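Local coordinates for OsmC family protein (Rhodothermus marinus, PDB 5CML), which probably hydrolyses carboxyl esters as a serine esterase, through this alpha/beta-hydrolase domain of a longer protein that also carries an OsmC domain, at residues Asp87-Cys92 against Ala119-Glu124; Ala60-Asp65 against Arg93-Gln98; Gly111-Leu116 against Val179-Gln184; Pro191-His196 against Gly245-Arg250; Thr7-Asn10 against Glu14-Ala17. All blocks are in the same frame, centred on the assembly; numbering follows the deposited sequence.

Interaction 1 of 5, residues Asp87-Cys92 against Ala119-Glu124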
# COMPACT_ATOMS: atom_id res chain seq x y z
N ASP A 87 2.00 0.21 -12.79
CA ASP A 87 1.12 1.30 -12.36
C ASP A 87 1.61 1.95 -11.08
O ASP A 87 1.52 3.15 -10.93
CB ASP A 87 -0.31 0.79 -12.18
CG ASP A 87 -0.93 0.38 -13.49
OD1 ASP A 87 -0.43 0.80 -14.55
OD2 ASP A 87 -1.92 -0.38 -13.46
N LEU A 88 2.13 1.16 -10.14
CA LEU A 88 2.70 1.73 -8.92
C LEU A 88 3.95 2.54 -9.24
O LEU A 88 4.13 3.65 -8.73
CB LEU A 88 3.05 0.63 -7.92
CG LEU A 88 2.43 0.75 -6.55
CD1 LEU A 88 0.90 0.93 -6.61
CD2 LEU A 88 2.83 -0.48 -5.74
N ARG A 89 4.80 2.02 -10.12
CA ARG A 89 5.98 2.77 -10.53
C ARG A 89 5.57 4.08 -11.20
O ARG A 89 6.20 5.11 -10.97
CB ARG A 89 6.87 1.95 -11.47
CG ARG A 89 7.43 0.70 -10.82
CD ARG A 89 8.12 -0.15 -11.86
NE ARG A 89 8.59 -1.39 -11.25
CZ ARG A 89 8.32 -2.60 -11.71
NH1 ARG A 89 7.60 -2.77 -12.83
NH2 ARG A 89 8.77 -3.65 -11.06
N ALA A 90 4.50 4.05 -12.00
CA ALA A 90 4.01 5.24 -12.69
C ALA A 90 3.55 6.31 -11.70
O ALA A 90 3.73 7.53 -11.93
CB ALA A 90 2.87 4.87 -13.63
N ALA A 91 2.99 5.86 -10.58
CA ALA A 91 2.53 6.78 -9.56
C ALA A 91 3.74 7.44 -8.90
O ALA A 91 3.70 8.63 -8.55
CB ALA A 91 1.69 6.06 -8.52
N CYS A 92 4.79 6.66 -8.68
CA CYS A 92 6.01 7.18 -8.08
C CYS A 92 6.68 8.19 -9.02
O CYS A 92 7.15 9.24 -8.57
CB CYS A 92 6.98 6.05 -7.76
SG CYS A 92 6.50 5.02 -6.35
N ALA A 119 9.95 -1.26 -3.22
CA ALA A 119 10.58 -0.19 -2.44
C ALA A 119 12.06 -0.07 -2.76
O ALA A 119 12.60 1.04 -2.88
CB ALA A 119 10.39 -0.44 -0.96
N GLY A 120 12.72 -1.20 -2.93
CA GLY A 120 14.14 -1.22 -3.21
C GLY A 120 14.50 -0.63 -4.55
O GLY A 120 15.67 -0.43 -4.81
N GLU A 121 13.50 -0.36 -5.39
CA GLU A 121 13.74 0.22 -6.71
C GLU A 121 13.89 1.75 -6.68
O GLU A 121 14.31 2.35 -7.67
CB GLU A 121 12.59 -0.13 -7.68
CG GLU A 121 12.32 -1.64 -7.88
CD GLU A 121 11.12 -1.91 -8.78
OE1 GLU A 121 10.72 -0.99 -9.52
OE2 GLU A 121 10.56 -3.04 -8.76
N PHE A 122 13.57 2.35 -5.53
CA PHE A 122 13.47 3.80 -5.39
C PHE A 122 14.33 4.28 -4.21
O PHE A 122 13.89 4.25 -3.06
CB PHE A 122 12.00 4.19 -5.20
CG PHE A 122 11.15 3.93 -6.41
CD1 PHE A 122 11.17 4.79 -7.49
CD2 PHE A 122 10.34 2.81 -6.48
CE1 PHE A 122 10.39 4.55 -8.62
CE2 PHE A 122 9.56 2.56 -7.60
CZ PHE A 122 9.60 3.42 -8.68
N PRO A 123 15.56 4.71 -4.48
CA PRO A 123 16.50 5.18 -3.45
C PRO A 123 15.94 6.26 -2.53
O PRO A 123 16.31 6.31 -1.36
CB PRO A 123 17.67 5.72 -4.28
CG PRO A 123 17.65 4.85 -5.49
CD PRO A 123 16.20 4.71 -5.81
N GLU A 124 15.08 7.12 -3.07
CA GLU A 124 14.55 8.23 -2.30
C GLU A 124 13.56 7.79 -1.23
O GLU A 124 13.27 8.57 -0.31
CB GLU A 124 13.87 9.23 -3.22
CG GLU A 124 14.78 9.76 -4.34
CD GLU A 124 15.94 10.57 -3.82
OE1 GLU A 124 15.93 11.80 -4.02
OE2 GLU A 124 16.87 9.96 -3.24

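Interaction 2 of 5, residues Ala60-Asp65 against Arg93-Gln98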
# COMPACT_ATOMS: atom_id res chain seq x y z
N ALA A 60 2.03 14.92 2.68
CA ALA A 60 1.14 14.83 1.54
C ALA A 60 1.01 13.37 1.19
O ALA A 60 1.99 12.64 1.27
CB ALA A 60 1.67 15.66 0.33
N VAL A 61 -0.18 12.96 0.78
CA VAL A 61 -0.46 11.54 0.54
C VAL A 61 -1.13 11.33 -0.82
O VAL A 61 -2.20 11.91 -1.09
CB VAL A 61 -1.40 10.94 1.63
CG1 VAL A 61 -1.60 9.46 1.40
CG2 VAL A 61 -0.84 11.14 3.05
N LEU A 62 -0.49 10.53 -1.68
CA LEU A 62 -1.10 10.12 -2.94
C LEU A 62 -1.75 8.75 -2.73
O LEU A 62 -1.06 7.73 -2.57
CB LEU A 62 -0.08 10.06 -4.08
CG LEU A 62 -0.65 9.75 -5.47
CD1 LEU A 62 -1.53 10.90 -5.98
CD2 LEU A 62 0.46 9.48 -6.45
N ARG A 63 -3.07 8.74 -2.73
CA ARG A 63 -3.82 7.51 -2.58
C ARG A 63 -4.01 6.86 -3.92
O ARG A 63 -4.58 7.46 -4.84
CB ARG A 63 -5.18 7.79 -1.95
CG ARG A 63 -5.09 8.22 -0.52
CD ARG A 63 -6.44 8.41 0.06
NE ARG A 63 -6.98 9.74 -0.17
CZ ARG A 63 -8.17 10.00 -0.69
NH1 ARG A 63 -8.96 9.00 -1.11
NH2 ARG A 63 -8.57 11.26 -0.80
N PHE A 64 -3.51 5.64 -4.04
CA PHE A 64 -3.60 4.90 -5.27
C PHE A 64 -4.46 3.68 -5.02
O PHE A 64 -4.13 2.83 -4.19
CB PHE A 64 -2.22 4.50 -5.77
CG PHE A 64 -2.25 3.71 -7.03
CD1 PHE A 64 -2.31 4.35 -8.25
CD2 PHE A 64 -2.24 2.33 -6.99
CE1 PHE A 64 -2.34 3.63 -9.42
CE2 PHE A 64 -2.27 1.59 -8.16
CZ PHE A 64 -2.33 2.25 -9.37
N ASP A 65 -5.57 3.60 -5.73
CA ASP A 65 -6.52 2.50 -5.60
C ASP A 65 -6.02 1.26 -6.33
O ASP A 65 -6.11 1.16 -7.56
CB ASP A 65 -7.88 2.92 -6.14
CG ASP A 65 -8.85 1.78 -6.22
OD1 ASP A 65 -8.71 0.80 -5.44
OD2 ASP A 65 -9.77 1.86 -7.06
N ARG A 93 6.70 7.89 -10.31
CA ARG A 93 7.26 8.81 -11.31
C ARG A 93 6.47 10.12 -11.36
O ARG A 93 7.05 11.20 -11.53
CB ARG A 93 7.32 8.16 -12.70
CG ARG A 93 8.37 7.04 -12.76
CD ARG A 93 8.73 6.66 -14.19
NE ARG A 93 7.55 6.27 -14.94
CZ ARG A 93 7.06 5.04 -15.00
NH1 ARG A 93 7.64 4.02 -14.35
NH2 ARG A 93 5.98 4.81 -15.72
N PHE A 94 5.16 10.03 -11.21
CA PHE A 94 4.30 11.21 -11.21
C PHE A 94 4.69 12.12 -10.05
O PHE A 94 4.86 13.32 -10.22
CB PHE A 94 2.83 10.79 -11.12
CG PHE A 94 1.90 11.90 -10.71
CD1 PHE A 94 1.46 12.83 -11.64
CD2 PHE A 94 1.45 12.02 -9.41
CE1 PHE A 94 0.60 13.84 -11.28
CE2 PHE A 94 0.59 13.04 -9.05
CZ PHE A 94 0.17 13.95 -9.99
N LEU A 95 4.88 11.52 -8.86
CA LEU A 95 5.27 12.32 -7.70
C LEU A 95 6.66 12.94 -7.88
O LEU A 95 6.88 14.13 -7.54
CB LEU A 95 5.22 11.47 -6.43
CG LEU A 95 3.82 11.17 -5.88
CD1 LEU A 95 3.97 10.18 -4.74
CD2 LEU A 95 3.09 12.47 -5.39
N SER A 96 7.58 12.15 -8.43
CA SER A 96 8.93 12.64 -8.68
C SER A 96 8.94 13.84 -9.61
O SER A 96 9.69 14.79 -9.40
CB SER A 96 9.82 11.53 -9.26
OG SER A 96 10.07 10.55 -8.29
N ALA A 97 8.07 13.81 -10.62
CA ALA A 97 8.04 14.87 -11.62
C ALA A 97 7.27 16.09 -11.14
O ALA A 97 7.76 17.23 -11.24
CB ALA A 97 7.43 14.35 -12.90
N GLN A 98 6.06 15.87 -10.63
CA GLN A 98 5.15 16.99 -10.35
C GLN A 98 5.18 17.47 -8.91
O GLN A 98 4.76 18.61 -8.63
CB GLN A 98 3.71 16.61 -10.72
CG GLN A 98 3.58 16.37 -12.23
CD GLN A 98 2.17 16.44 -12.78
OE1 GLN A 98 1.34 17.25 -12.35
NE2 GLN A 98 1.88 15.59 -13.76

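Interaction 3 of 5, residues Gly111-Leu116 against Val179-Gln184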
# COMPACT_ATOMS: atom_id res chain seq x y z
N GLY A 111 -1.70 -4.35 -1.80
CA GLY A 111 -0.88 -3.17 -2.00
C GLY A 111 0.35 -3.17 -1.12
O GLY A 111 1.37 -2.58 -1.47
N GLY A 112 0.25 -3.81 0.05
CA GLY A 112 1.40 -3.94 0.94
C GLY A 112 2.47 -4.84 0.33
O GLY A 112 3.67 -4.55 0.36
N ALA A 113 2.03 -5.96 -0.22
CA ALA A 113 2.97 -6.84 -0.88
C ALA A 113 3.63 -6.09 -2.04
O ALA A 113 4.84 -6.18 -2.24
CB ALA A 113 2.28 -8.10 -1.36
N ALA A 114 2.85 -5.30 -2.77
CA ALA A 114 3.39 -4.56 -3.90
C ALA A 114 4.42 -3.52 -3.49
O ALA A 114 5.47 -3.43 -4.12
CB ALA A 114 2.27 -3.89 -4.66
N VAL A 115 4.14 -2.71 -2.47
CA VAL A 115 5.13 -1.68 -2.10
C VAL A 115 6.41 -2.32 -1.55
O VAL A 115 7.50 -1.81 -1.77
CB VAL A 115 4.61 -0.62 -1.07
CG1 VAL A 115 3.44 0.18 -1.65
CG2 VAL A 115 4.29 -1.23 0.27
N LEU A 116 6.29 -3.46 -0.88
CA LEU A 116 7.47 -4.10 -0.34
C LEU A 116 8.33 -4.65 -1.46
O LEU A 116 9.55 -4.65 -1.36
CB LEU A 116 7.10 -5.23 0.63
CG LEU A 116 6.57 -4.73 1.97
CD1 LEU A 116 5.93 -5.89 2.68
CD2 LEU A 116 7.69 -4.13 2.81
N VAL A 179 10.25 -12.21 -8.11
CA VAL A 179 11.21 -11.37 -7.37
C VAL A 179 11.46 -11.89 -5.97
O VAL A 179 12.55 -11.68 -5.42
CB VAL A 179 10.76 -9.87 -7.27
CG1 VAL A 179 10.58 -9.27 -8.63
CG2 VAL A 179 9.51 -9.69 -6.43
N ASN A 180 10.46 -12.59 -5.43
CA ASN A 180 10.42 -13.15 -4.07
C ASN A 180 10.33 -12.05 -3.00
O ASN A 180 11.28 -11.29 -2.73
CB ASN A 180 11.61 -14.07 -3.78
CG ASN A 180 11.46 -14.79 -2.44
OD1 ASN A 180 12.10 -14.42 -1.46
ND2 ASN A 180 10.60 -15.80 -2.40
N LEU A 181 9.16 -11.96 -2.42
CA LEU A 181 8.89 -10.89 -1.48
C LEU A 181 9.82 -10.93 -0.26
O LEU A 181 10.34 -9.89 0.16
CB LEU A 181 7.43 -10.93 -1.08
CG LEU A 181 6.96 -9.79 -0.21
CD1 LEU A 181 7.25 -8.45 -0.87
CD2 LEU A 181 5.48 -9.97 0.01
N GLU A 182 10.08 -12.11 0.28
CA GLU A 182 10.97 -12.20 1.44
C GLU A 182 12.40 -11.73 1.11
O GLU A 182 12.99 -11.01 1.92
CB GLU A 182 10.94 -13.62 2.01
CG GLU A 182 9.72 -13.80 2.92
CD GLU A 182 9.38 -15.26 3.23
OE1 GLU A 182 10.00 -15.83 4.14
OE2 GLU A 182 8.49 -15.83 2.56
N ASP A 183 12.91 -12.03 -0.08
CA ASP A 183 14.23 -11.55 -0.50
C ASP A 183 14.24 -10.03 -0.59
O ASP A 183 15.18 -9.37 -0.16
CB ASP A 183 14.68 -12.12 -1.86
CG ASP A 183 15.17 -13.56 -1.79
OD1 ASP A 183 15.38 -14.06 -0.66
OD2 ASP A 183 15.39 -14.17 -2.88
N GLN A 184 13.19 -9.48 -1.18
CA GLN A 184 13.09 -8.03 -1.33
C GLN A 184 13.07 -7.34 0.03
O GLN A 184 13.73 -6.31 0.23
CB GLN A 184 11.84 -7.67 -2.15
CG GLN A 184 11.95 -8.03 -3.63
CD GLN A 184 13.00 -7.20 -4.35
OE1 GLN A 184 12.75 -6.05 -4.73
NE2 GLN A 184 14.17 -7.75 -4.53

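Interaction 4 of 5, residues Pro191-His196 against Gly245-Arg250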
# COMPACT_ATOMS: atom_id res chain seq x y z
N PRO A 191 13.94 1.33 6.90
CA PRO A 191 13.06 1.02 8.03
C PRO A 191 11.67 0.55 7.59
O PRO A 191 11.07 1.08 6.64
CB PRO A 191 12.97 2.36 8.78
CG PRO A 191 14.18 3.10 8.40
CD PRO A 191 14.54 2.66 7.00
N LEU A 192 11.17 -0.44 8.32
CA LEU A 192 9.90 -1.10 8.05
C LEU A 192 8.97 -1.05 9.26
O LEU A 192 9.40 -1.31 10.38
CB LEU A 192 10.15 -2.56 7.68
CG LEU A 192 8.93 -3.47 7.51
CD1 LEU A 192 8.09 -3.04 6.33
CD2 LEU A 192 9.34 -4.94 7.38
N LEU A 193 7.71 -0.75 9.00
CA LEU A 193 6.66 -0.82 10.03
C LEU A 193 5.50 -1.66 9.51
O LEU A 193 4.88 -1.34 8.50
CB LEU A 193 6.19 0.60 10.43
CG LEU A 193 4.96 0.65 11.34
CD1 LEU A 193 5.22 -0.10 12.68
CD2 LEU A 193 4.55 2.10 11.61
N LEU A 194 5.25 -2.78 10.19
CA LEU A 194 4.16 -3.67 9.85
C LEU A 194 2.99 -3.48 10.80
O LEU A 194 3.16 -3.62 12.00
CB LEU A 194 4.61 -5.13 9.96
CG LEU A 194 5.79 -5.54 9.08
CD1 LEU A 194 6.41 -6.82 9.62
CD2 LEU A 194 5.32 -5.73 7.65
N PHE A 195 1.80 -3.23 10.26
CA PHE A 195 0.56 -3.27 11.03
C PHE A 195 -0.20 -4.51 10.66
O PHE A 195 -0.30 -4.83 9.48
CB PHE A 195 -0.35 -2.08 10.71
CG PHE A 195 0.17 -0.73 11.12
CD1 PHE A 195 -0.13 -0.20 12.36
CD2 PHE A 195 0.89 0.05 10.22
CE1 PHE A 195 0.31 1.08 12.70
CE2 PHE A 195 1.32 1.31 10.56
CZ PHE A 195 1.03 1.82 11.81
N HIS A 196 -0.79 -5.21 11.64
CA HIS A 196 -1.62 -6.35 11.32
C HIS A 196 -2.54 -6.66 12.48
O HIS A 196 -2.13 -6.58 13.63
CB HIS A 196 -0.76 -7.57 11.02
CG HIS A 196 -1.32 -8.49 9.98
ND1 HIS A 196 -0.68 -8.72 8.78
CD2 HIS A 196 -2.43 -9.27 9.97
CE1 HIS A 196 -1.38 -9.59 8.07
NE2 HIS A 196 -2.44 -9.94 8.76
N GLY A 245 2.37 8.09 10.91
CA GLY A 245 2.94 9.41 10.70
C GLY A 245 4.03 9.73 11.71
O GLY A 245 5.07 10.27 11.38
N ALA A 246 3.78 9.39 12.97
CA ALA A 246 4.76 9.66 14.02
C ALA A 246 6.03 8.84 13.81
O ALA A 246 7.15 9.32 13.99
CB ALA A 246 4.14 9.37 15.41
N TRP A 247 5.85 7.57 13.45
CA TRP A 247 6.98 6.69 13.22
C TRP A 247 7.84 7.15 12.05
O TRP A 247 9.05 7.23 12.14
CB TRP A 247 6.49 5.27 12.99
CG TRP A 247 7.54 4.33 12.61
CD1 TRP A 247 8.40 3.67 13.44
CD2 TRP A 247 7.86 3.91 11.28
NE1 TRP A 247 9.25 2.87 12.71
CE2 TRP A 247 8.93 2.99 11.38
CE3 TRP A 247 7.34 4.21 10.02
CZ2 TRP A 247 9.49 2.37 10.27
CZ3 TRP A 247 7.90 3.58 8.91
CH2 TRP A 247 8.96 2.69 9.04
N ALA A 248 7.20 7.47 10.94
CA ALA A 248 7.94 7.76 9.74
C ALA A 248 8.68 9.10 9.82
O ALA A 248 9.63 9.31 9.08
CB ALA A 248 7.01 7.74 8.51
N ARG A 249 8.26 9.98 10.71
CA ARG A 249 8.89 11.29 10.84
C ARG A 249 10.38 11.16 11.20
O ARG A 249 11.18 12.02 10.85
CB ARG A 249 8.15 12.12 11.89
CG ARG A 249 8.56 13.56 11.92
CD ARG A 249 7.82 14.28 13.02
NE ARG A 249 6.48 14.59 12.57
CZ ARG A 249 6.20 15.60 11.74
NH1 ARG A 249 7.17 16.38 11.29
NH2 ARG A 249 4.96 15.81 11.36
N ARG A 250 10.75 10.07 11.88
CA ARG A 250 12.15 9.81 12.25
C ARG A 250 13.04 9.70 11.01
O ARG A 250 14.24 10.00 11.05
CB ARG A 250 12.24 8.53 13.08
CG ARG A 250 13.65 8.13 13.57
CD ARG A 250 14.24 9.19 14.49
NE ARG A 250 15.58 8.87 14.99
CZ ARG A 250 16.71 9.15 14.33
NH1 ARG A 250 16.67 9.73 13.13
NH2 ARG A 250 17.88 8.83 14.87

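Interaction 5 of 5, residues Thr7-Asn10 against Glu14-Ala17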
# COMPACT_ATOMS: atom_id res chain seq x y z
N THR A 7 -4.33 12.95 -12.34
CA THR A 7 -4.26 11.96 -13.39
C THR A 7 -2.82 11.86 -13.89
O THR A 7 -2.08 12.84 -13.89
CB THR A 7 -5.21 12.32 -14.55
OG1 THR A 7 -6.54 12.46 -14.05
CG2 THR A 7 -5.23 11.23 -15.54
N PHE A 8 -2.43 10.66 -14.28
CA PHE A 8 -1.11 10.44 -14.85
C PHE A 8 -1.14 9.20 -15.69
O PHE A 8 -2.09 8.43 -15.63
CB PHE A 8 -0.04 10.31 -13.77
CG PHE A 8 -0.34 9.25 -12.74
CD1 PHE A 8 -1.11 9.54 -11.63
CD2 PHE A 8 0.14 7.95 -12.90
CE1 PHE A 8 -1.39 8.57 -10.69
CE2 PHE A 8 -0.14 6.98 -11.97
CZ PHE A 8 -0.92 7.29 -10.85
N GLU A 9 -0.09 9.02 -16.48
CA GLU A 9 -0.02 7.90 -17.41
C GLU A 9 1.01 6.87 -16.99
O GLU A 9 1.99 7.20 -16.34
CB GLU A 9 0.30 8.39 -18.81
CG GLU A 9 -0.84 9.13 -19.46
CD GLU A 9 -0.54 9.50 -20.91
OE1 GLU A 9 0.42 8.94 -21.49
OE2 GLU A 9 -1.28 10.34 -21.46
N ASN A 10 0.79 5.61 -17.37
CA ASN A 10 1.83 4.61 -17.21
C ASN A 10 2.62 4.54 -18.50
O ASN A 10 2.43 5.35 -19.43
CB ASN A 10 1.24 3.24 -16.80
CG ASN A 10 0.27 2.68 -17.81
OD1 ASN A 10 0.26 3.06 -18.97
ND2 ASN A 10 -0.57 1.74 -17.35
N GLU A 14 -1.58 4.57 -20.73
CA GLU A 14 -2.89 4.39 -20.13
C GLU A 14 -3.07 5.39 -19.03
O GLU A 14 -2.14 5.65 -18.26
CB GLU A 14 -3.06 2.96 -19.60
CG GLU A 14 -3.11 1.92 -20.71
CD GLU A 14 -2.81 0.51 -20.23
OE1 GLU A 14 -2.60 0.33 -19.01
OE2 GLU A 14 -2.78 -0.40 -21.09
N ARG A 15 -4.26 5.96 -18.95
CA ARG A 15 -4.54 7.02 -17.99
C ARG A 15 -4.97 6.44 -16.66
O ARG A 15 -5.88 5.63 -16.59
CB ARG A 15 -5.61 7.94 -18.55
CG ARG A 15 -5.51 9.34 -18.04
CD ARG A 15 -4.16 9.96 -18.39
NE ARG A 15 -4.24 11.01 -19.40
CZ ARG A 15 -3.41 12.05 -19.47
NH1 ARG A 15 -2.45 12.21 -18.56
NH2 ARG A 15 -3.54 12.94 -20.45
N LEU A 16 -4.30 6.86 -15.60
CA LEU A 16 -4.59 6.41 -14.24
C LEU A 16 -5.07 7.60 -13.42
O LEU A 16 -4.64 8.73 -13.65
CB LEU A 16 -3.35 5.77 -13.62
CG LEU A 16 -2.78 4.56 -14.37
CD1 LEU A 16 -1.34 4.30 -14.01
CD2 LEU A 16 -3.63 3.35 -14.06
N ALA A 17 -5.96 7.36 -12.46
CA ALA A 17 -6.43 8.42 -11.58
C ALA A 17 -6.05 8.11 -10.15
O ALA A 17 -5.92 6.95 -9.76
CB ALA A 17 -7.93 8.60 -11.68

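Interaction 1 of 5, residues Asp87-Cys92 against Ala119-Glu124
Arg89 and Cys92 on helix 85-98 meet Glu121 and Phe122, in the loop that follows helix 110-118, through a salt bridge and a sulfur-aromatic contact placed next to each other on one side of the domain. The Arg89 chain runs extended from CG to NE, crosses the Glu121 side chain at about a right angle, and grips its carboxylate side-on with two nitrogens. Arg89 NE donates to Glu121 OE1 at 2.8 Å, Arg89 NH2 to Glu121 OE2 at 3.0 Å, and each oxygen receives its bond on the syn lone pair. Guanidinium and carboxylate lie 26° apart, close to coplanar, a fit that limits turning of either group. Arg89 NH2 also makes a salt bridge with Glu175, so its charge is probably shared between two carboxylates. In the alpha/beta-hydrolase fold helices 85-98 and 110-118 are neighbours on the same face of the central sheet, and the contact ties the first to the exit of the second. Deeper in, Cys92 holds SG opposite the carbonyl carbon (chi1 -72°), which leaves the sulfur over the Phe122 ring, 4.3 Å from Cys92 SG to the ring centroid and 16° off the normal. Cys92 CB covers the same ring, 3.8 Å from Phe122 CZ. Arg89 CG comes to the ring at its edge instead, 4.1 Å from Phe122 CZ.

Interaction 2 of 5, residues Ala60-Asp65 against Arg93-Gln98
Leu62, midway along strand 59-65, carries this contact with Phe94 and Leu95 of helix 85-98. Its CB already reaches the helix: Leu62 CB lies 4.1 Å from Leu95 CD1 and 4.2 Å from Leu95 CD2, so the root of the side chain faces both methyls of its partner. From there CG stands opposite the backbone N of Leu62 (chi1 -175°), a turn that carries CD2 out to Leu95 and Phe94. At the tip, CD2 does most of the work. Leu62 CD2 sits 3.8 Å from Leu95 CG, at the fork of that leucine, with Leu95 CD1 4.0 Å from the same methyl. The two leucines slide past each other in opposite directions, the tip of each drawn alongside the other. Leu62 CD2 also touches the Phe94 ring, 4.0 Å from Phe94 CD2, approaching obliquely. Every contact is between carbon atoms, and no hydrogen bond crosses.

All three side chains are buried. Leu62 also packs on Leu33 of the neighbouring strand and on Ala18 and Leu20 of strand 15-22, while the Phe94 ring meets that of Phe8, their planes about 25° apart. Its backbone is hydrogen-bonded to Ala32 and Phe34 of strand 30-36. A strand leading into a helix packed on one face of the sheet, with parallel strand 104-108 next, makes the beta-alpha-beta crossover from which the alpha/beta-hydrolase fold is built.

Interaction 3 of 5, residues Gly111-Leu116 against Val179-Gln184
Leu181 pushes both of its methyls against helix 110-118, straddling one turn between Ala113 and Leu116. The tighter contact is from Leu181 CD1, which lies 3.6 Å from Leu116 CB and at the same distance from the backbone oxygen Ala113 O. The other branch, Leu181 CD2, rests on the Ala113 methyl, with Leu181 CD2 and Ala113 CB 4.0 Å apart. Because CG of Leu181 is placed opposite its backbone N (chi1 -174°), the fork projects away from its own helix and across to the other one. One turn further along, Gln184 adds a lighter touch, its CB 3.9 Å from Leu116 O; no hydrogen bond joins the two segments.

Helix 110-118 begins right after Ser109, inside a Gly-X-Ser-X-Gly sequence consistent with the nucleophile elbow of alpha/beta hydrolases, and Ala113 lies near the probable catalytic residues without touching them. Helix 181-187 belongs to the chain inserted between strands 127-131 and 192-196, where many members of the fold carry a cap. Asn180 makes the turn into it: this residue leaves helix 170-179 with a positive phi of 69° and then acts as N-cap, Asn180 OD1 accepting from Asp183 N at 2.9 Å. The donor stands 25° out of the carbonyl plane. The cap fixes the start of the helix, and Leu181, its first residue, points to helix 110-118. Leu116 also packs on Val128 and Thr130 of strand 127-131 and on Leu211 of helix 206-214.

Interaction 4 of 5, residues Pro191-His196 against Gly245-Arg250
Trp247 lays the six-membered ring of its indole over Leu193, whose CB stands almost exactly on the ring axis: Leu193 CB is 3.5 Å from the centroid of that ring and 2° off the normal, a close CH-pi contact. The indole comes down from helix 234-252 while the leucine rises from strand 192-196, so the two side chains slide past each other in opposite directions. Trp247 keeps CG opposite its backbone N (chi1 174°), which carries the ring away from the helix toward the sheet. Leu193 then spans the fused system. Its CB sits under the benzo part, and its methyl CD2 reaches the ring junction, Leu193 CD2 to Trp247 CD2 being 3.8 Å.

Pro191 meets the far rim instead. Pro191 O lies near the indole plane, 3.6 Å from Trp247 CH2, and Pro191 CB is 3.8 Å from Trp247 CZ2. Beyond the segments, Tyr251 one turn along the helix meets Trp247 edge-to-face and also touches Pro191, while Ala127 of the next strand packs on the indole. This is the C-terminal helix of the alpha/beta-hydrolase fold lying against the central sheet. No hydrogen bond passes between the two segments, and Leu193's backbone pairs with Val128 and Thr130; this contact therefore rests on apolar burial and on the close fit of a flat ring to an aliphatic side chain, with CH-pi attraction added.

Interaction 5 of 5, residues Thr7-Asn10 against Glu14-Ala17
Thr7 sits across from Ala17 at the start of this part of the N-terminal beta hairpin, as a non-hydrogen-bonded antiparallel pair, its CA making a C-H contact with Leu16 O at 3.3 Å. Phe8 and Leu16 follow as a hydrogen-bonded pair: Phe8 N gives to Leu16 O at 3.0 Å, and Leu16 N returns to Phe8 O at 2.7 Å. On the face turned toward helix 85-98, Leu16 CB lies over one face of the Phe8 ring and Leu16 CD1 comes 3.6 Å from Phe8 CE2.

Glu9 and Arg15, next in register, show their side chains on the other face. Glu9 OE2 stands above the centre of the Arg15 guanidinium, 3.6 Å from Arg15 NH2, a bridge of charge alone since no N-H points at the oxygen.

Beyond the last bridge, Asn10 makes three hydrogen bonds to Glu14. Asn10 N binds Glu14 O, and Asn10 OD1 takes Glu14 N at 3.0 Å; the amide also reaches Asp87 of the helix. Last, Asn10 ND2 reaches Glu14 OE1 at 3.0 Å, nearly straight at 173°; Glu14 OE1 lies in the Asn10 amide plane, while ND2 meets the carboxylate from 42° above its plane.

Overall arrangement
From the N terminus, interaction 5 closes first, joining strands 2-9 and 15-22 into the hairpin at one edge of the sheet. Interaction 2 then opens on strand 59-65, but before it closes at 93-98 interaction 1 has begun at 87-92, so the two cross, sharing helix 85-98. Interaction 3 starts at 111-116, inside the loop that interaction 1 closes at 119-124, and crosses it in turn; Leu88 packs on Ala114 between them. Interaction 4 comes last, after 179-184, and ties the C-terminal helix to strand 192-196; Leu116 and Leu192 touch. None nests. Interactions 4 and 5, about 28 Å apart between centres, stand on opposite sides of the chain's centre.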